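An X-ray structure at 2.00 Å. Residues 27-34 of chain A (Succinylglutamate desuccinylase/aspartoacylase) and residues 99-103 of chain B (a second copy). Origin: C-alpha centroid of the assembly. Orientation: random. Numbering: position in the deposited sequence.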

ATOM      1  N   TYR A  27     -16.427 -16.812   3.062  1.00 28.84           N
ATOM      2  CA  TYR A  27     -15.608 -15.790   2.382  1.00 28.22           C
ATOM      3  C   TYR A  27     -14.228 -16.390   2.100  1.00 28.56           C
ATOM      4  O   TYR A  27     -13.355 -16.432   2.976  1.00 25.58           O
ATOM      5  CB  TYR A  27     -15.541 -14.506   3.232  1.00 27.21           C
ATOM      6  CG  TYR A  27     -14.569 -13.450   2.758  1.00 29.28           C
ATOM      7  CD1 TYR A  27     -14.427 -13.162   1.407  1.00 27.55           C
ATOM      8  CD2 TYR A  27     -13.814 -12.715   3.675  1.00 30.12           C
ATOM      9  CE1 TYR A  27     -13.522 -12.217   0.972  1.00 32.13           C
ATOM     10  CE2 TYR A  27     -12.903 -11.758   3.252  1.00 30.58           C
ATOM     11  CZ  TYR A  27     -12.756 -11.521   1.892  1.00 25.55           C
ATOM     12  OH  TYR A  27     -11.854 -10.581   1.451  1.00 30.50           O
ATOM     13  N   SER A  28     -14.082 -16.926   0.887  1.00 25.93           N
ATOM     14  CA  SER A  28     -12.838 -17.509   0.447  1.00 25.96           C
ATOM     15  C   SER A  28     -11.930 -16.423  -0.144  1.00 25.68           C
ATOM     16  O   SER A  28     -12.358 -15.682  -1.000  1.00 25.71           O
ATOM     17  CB  SER A  28     -13.140 -18.564  -0.596  1.00 26.14           C
ATOM     18  OG  SER A  28     -11.937 -19.089  -1.090  1.00 25.23           O
ATOM     19  N   ARG A  29     -10.691 -16.316   0.302  1.00 22.55           N
ATOM     20  CA  ARG A  29      -9.782 -15.295  -0.240  1.00 21.96           C
ATOM     21  C   ARG A  29      -8.328 -15.703  -0.032  1.00 22.77           C
ATOM     22  O   ARG A  29      -8.092 -16.760   0.559  1.00 22.10           O
ATOM     23  CB  ARG A  29     -10.075 -13.918   0.359  1.00 21.98           C
ATOM     24  CG  ARG A  29      -9.666 -13.728   1.839  1.00 24.00           C
ATOM     25  CD  ARG A  29     -10.631 -14.351   2.826  1.00 29.58           C
ATOM     26  NE  ARG A  29     -10.249 -14.005   4.201  1.00 30.70           N
ATOM     27  CZ  ARG A  29     -10.867 -14.426   5.298  1.00 28.91           C
ATOM     28  NH1 ARG A  29     -11.923 -15.209   5.234  1.00 30.44           N
ATOM     29  NH2 ARG A  29     -10.422 -14.048   6.474  1.00 29.88           N
ATOM     30  N   ASP A  30      -7.367 -14.899  -0.523  1.00 22.15           N
ATOM     31  CA  ASP A  30      -5.953 -15.317  -0.539  1.00 23.76           C
ATOM     32  C   ASP A  30      -5.479 -15.769   0.851  1.00 24.24           C
ATOM     33  O   ASP A  30      -4.800 -16.772   0.953  1.00 23.56           O
ATOM     34  CB  ASP A  30      -5.034 -14.185  -0.993  1.00 25.60           C
ATOM     35  CG  ASP A  30      -5.167 -13.849  -2.484  1.00 31.02           C
ATOM     36  OD1 ASP A  30      -5.763 -14.613  -3.260  1.00 23.14           O
ATOM     37  OD2 ASP A  30      -4.655 -12.785  -2.864  1.00 23.23           O
ATOM     38  N   ASP A  31      -5.828 -15.012   1.897  1.00 24.19           N
ATOM     39  CA  ASP A  31      -5.366 -15.322   3.267  1.00 26.00           C
ATOM     40  C   ASP A  31      -6.267 -16.278   4.063  1.00 23.42           C
ATOM     41  O   ASP A  31      -6.008 -16.546   5.228  1.00 22.89           O
ATOM     42  CB  ASP A  31      -5.088 -14.041   4.065  1.00 24.67           C
ATOM     43  CG  ASP A  31      -6.342 -13.333   4.509  1.00 30.61           C
ATOM     44  OD1 ASP A  31      -7.456 -13.839   4.292  1.00 29.87           O
ATOM     45  OD2 ASP A  31      -6.208 -12.256   5.101  1.00 38.99           O
ATOM     46  N   SER A  32      -7.314 -16.796   3.422  1.00 23.16           N
ATOM     47  CA  SER A  32      -8.129 -17.871   3.995  1.00 22.43           C
ATOM     48  C   SER A  32      -8.987 -18.525   2.946  1.00 22.06           C
ATOM     49  O   SER A  32     -10.079 -18.030   2.648  1.00 23.09           O
ATOM     50  CB  SER A  32      -9.039 -17.355   5.131  1.00 20.58           C
ATOM     51  OG  SER A  32      -9.611 -18.467   5.781  1.00 25.49           O
ATOM     52  N   ALA A  33      -8.517 -19.648   2.402  1.00 22.77           N
ATOM     53  CA  ALA A  33      -9.206 -20.344   1.325  1.00 22.88           C
ATOM     54  C   ALA A  33     -10.562 -20.846   1.795  1.00 24.49           C
ATOM     55  O   ALA A  33     -11.526 -20.842   1.039  1.00 20.86           O
ATOM     56  CB  ALA A  33      -8.354 -21.516   0.795  1.00 22.65           C
ATOM     57  N   TRP A  34     -10.652 -21.258   3.051  1.00 21.77           N
ATOM     58  CA  TRP A  34     -11.900 -21.842   3.548  1.00 24.04           C
ATOM     59  C   TRP A  34     -12.388 -20.990   4.712  1.00 26.59           C
ATOM     60  O   TRP A  34     -12.622 -21.504   5.810  1.00 32.67           O
ATOM     61  CB  TRP A  34     -11.575 -23.248   4.056  1.00 22.81           C
ATOM     62  CG  TRP A  34     -12.676 -24.251   3.980  1.00 34.06           C
ATOM     63  CD1 TRP A  34     -14.028 -24.024   4.054  1.00 46.55           C
ATOM     64  CD2 TRP A  34     -12.510 -25.669   3.837  1.00 44.14           C
ATOM     65  NE1 TRP A  34     -14.712 -25.222   3.960  1.00 49.34           N
ATOM     66  CE2 TRP A  34     -13.804 -26.244   3.832  1.00 45.83           C
ATOM     67  CE3 TRP A  34     -11.390 -26.509   3.752  1.00 35.94           C
ATOM     68  CZ2 TRP A  34     -14.007 -27.612   3.717  1.00 48.25           C
ATOM     69  CZ3 TRP A  34     -11.588 -27.851   3.628  1.00 40.97           C
ATOM     70  CH2 TRP A  34     -12.892 -28.400   3.609  1.00 50.63           C
TER
ATOM     71  N   SER B  99       2.067 -15.335  -6.693  1.00 22.49           N
ATOM     72  CA  SER B  99       2.038 -16.385  -5.674  1.00 23.21           C
ATOM     73  C   SER B  99       0.800 -16.293  -4.798  1.00 23.63           C
ATOM     74  O   SER B  99       0.866 -16.492  -3.589  1.00 21.83           O
ATOM     75  CB  SER B  99       3.311 -16.342  -4.812  1.00 27.57           C
ATOM     76  OG  SER B  99       4.459 -16.490  -5.619  1.00 24.64           O
ATOM     77  N   ALA B 100      -0.341 -16.062  -5.446  1.00 23.49           N
ATOM     78  CA  ALA B 100      -1.602 -15.833  -4.771  1.00 21.89           C
ATOM     79  C   ALA B 100      -2.677 -16.783  -5.311  1.00 23.40           C
ATOM     80  O   ALA B 100      -2.696 -17.153  -6.484  1.00 23.01           O
ATOM     81  CB  ALA B 100      -2.043 -14.410  -4.967  1.00 19.49           C
ATOM     82  N   ARG B 101      -3.599 -17.133  -4.437  1.00 22.65           N
ATOM     83  CA  ARG B 101      -4.787 -17.893  -4.820  1.00 23.01           C
ATOM     84  C   ARG B 101      -5.569 -17.222  -5.971  1.00 23.43           C
ATOM     85  O   ARG B 101      -5.920 -17.866  -6.962  1.00 22.20           O
ATOM     86  CB  ARG B 101      -5.666 -18.070  -3.619  1.00 22.35           C
ATOM     87  CG  ARG B 101      -6.952 -18.845  -3.837  1.00 24.09           C
ATOM     88  CD  ARG B 101      -7.642 -19.027  -2.528  1.00 26.47           C
ATOM     89  NE  ARG B 101      -8.924 -19.686  -2.694  1.00 22.55           N
ATOM     90  CZ  ARG B 101      -9.098 -20.980  -2.761  1.00 22.20           C
ATOM     91  NH1 ARG B 101      -8.071 -21.816  -2.631  1.00 26.99           N
ATOM     92  NH2 ARG B 101     -10.335 -21.441  -2.891  1.00 33.17           N
ATOM     93  N   THR B 102      -5.744 -15.916  -5.846  1.00 21.93           N
ATOM     94  CA  THR B 102      -6.547 -15.125  -6.762  1.00 22.00           C
ATOM     95  C   THR B 102      -5.696 -14.104  -7.480  1.00 25.39           C
ATOM     96  O   THR B 102      -4.603 -13.726  -7.024  1.00 21.98           O
ATOM     97  CB  THR B 102      -7.713 -14.451  -6.044  1.00 20.95           C
ATOM     98  OG1 THR B 102      -7.223 -13.494  -5.079  1.00 23.45           O
ATOM     99  CG2 THR B 102      -8.551 -15.540  -5.362  1.00 21.58           C
ATOM    100  N   SER B 103      -6.211 -13.649  -8.610  1.00 26.55           N
ATOM    101  CA  SER B 103      -5.512 -12.652  -9.396  1.00 27.68           C
ATOM    102  C   SER B 103      -5.370 -11.294  -8.691  1.00 26.71           C
ATOM    103  O   SER B 103      -6.335 -10.740  -8.144  1.00 26.48           O
ATOM    104  CB  SER B 103      -6.245 -12.467 -10.752  1.00 30.07           C
ATOM    105  OG  SER B 103      -5.661 -11.405 -11.508  1.00 31.54           O
TER
HETATM  106  O   HOH W   1     -10.779 -17.570  -3.078  1.00 36.93           O
HETATM  107  O   HOH W   2      -2.783 -16.963  -1.651  1.00 21.42           O
HETATM  108  O   HOH W   3      -4.191 -11.830  -5.182  1.00 27.33           O
HETATM  109  O   HOH W   4      -8.417 -13.010  -2.609  1.00 29.65           O

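The contact is small, burying 280 Å² over both sides, and it is built around two side chains: Asp A30, reaching out of a tight turn, and Arg B101, extended across that turn from the second copy. A type I turn from Arg A29 to Ser A32 sets up the first. It is closed by paired backbone bonds, Arg A29 N to Ser A32 O and Ser A32 N to Arg A29 O, each 3.0 Å, and by a salt bridge on the side away from chain B, Arg A29 NE to Asp A31 OD1 at 2.8 Å.

The CA-to-CB bond of Asp A30 points sideways, and chi1 in m brings its carboxylate nearer to chain B. There Asp A30 OD1 accepts twice from one residue: from Thr B102 OG1 at 2.6 Å and from Thr B102 N at 2.9 Å. Threonine suits this place because its p rotamer brings the hydroxyl to the same oxygen that its amide meets. The hydroxyl also accepts from water 4, which lies 2.8 Å from Thr B102 OG1 and takes the proton of Asp A30 N at 3.0 Å. The other carboxylate oxygen is served by water 3, which donates to Asp A30 OD2 at 2.5 Å and to Thr B102 O at 2.7 Å.

Arg B101 forms no salt bridge to Asp A30. Its chain, t at chi1 to chi3 with chi4 at 85°, instead carries the guanidinium away from the carboxylate, until Ala A33 CB covers one face, 3.5 Å from Arg B101 NH1; a methyl offers contact there without demanding a polar partner. Ser A28 OG donates to Ala A33 O at 2.8 Å and accepts from Arg B101 NH2 in a weak bond of 3.4 Å. Water 1 adds a second link, donating to Ser A28 OG and accepting from Arg B101 NE, both at 2.8 Å. Arg B101 N, finally, gives its proton to water 2 at 2.9 Å.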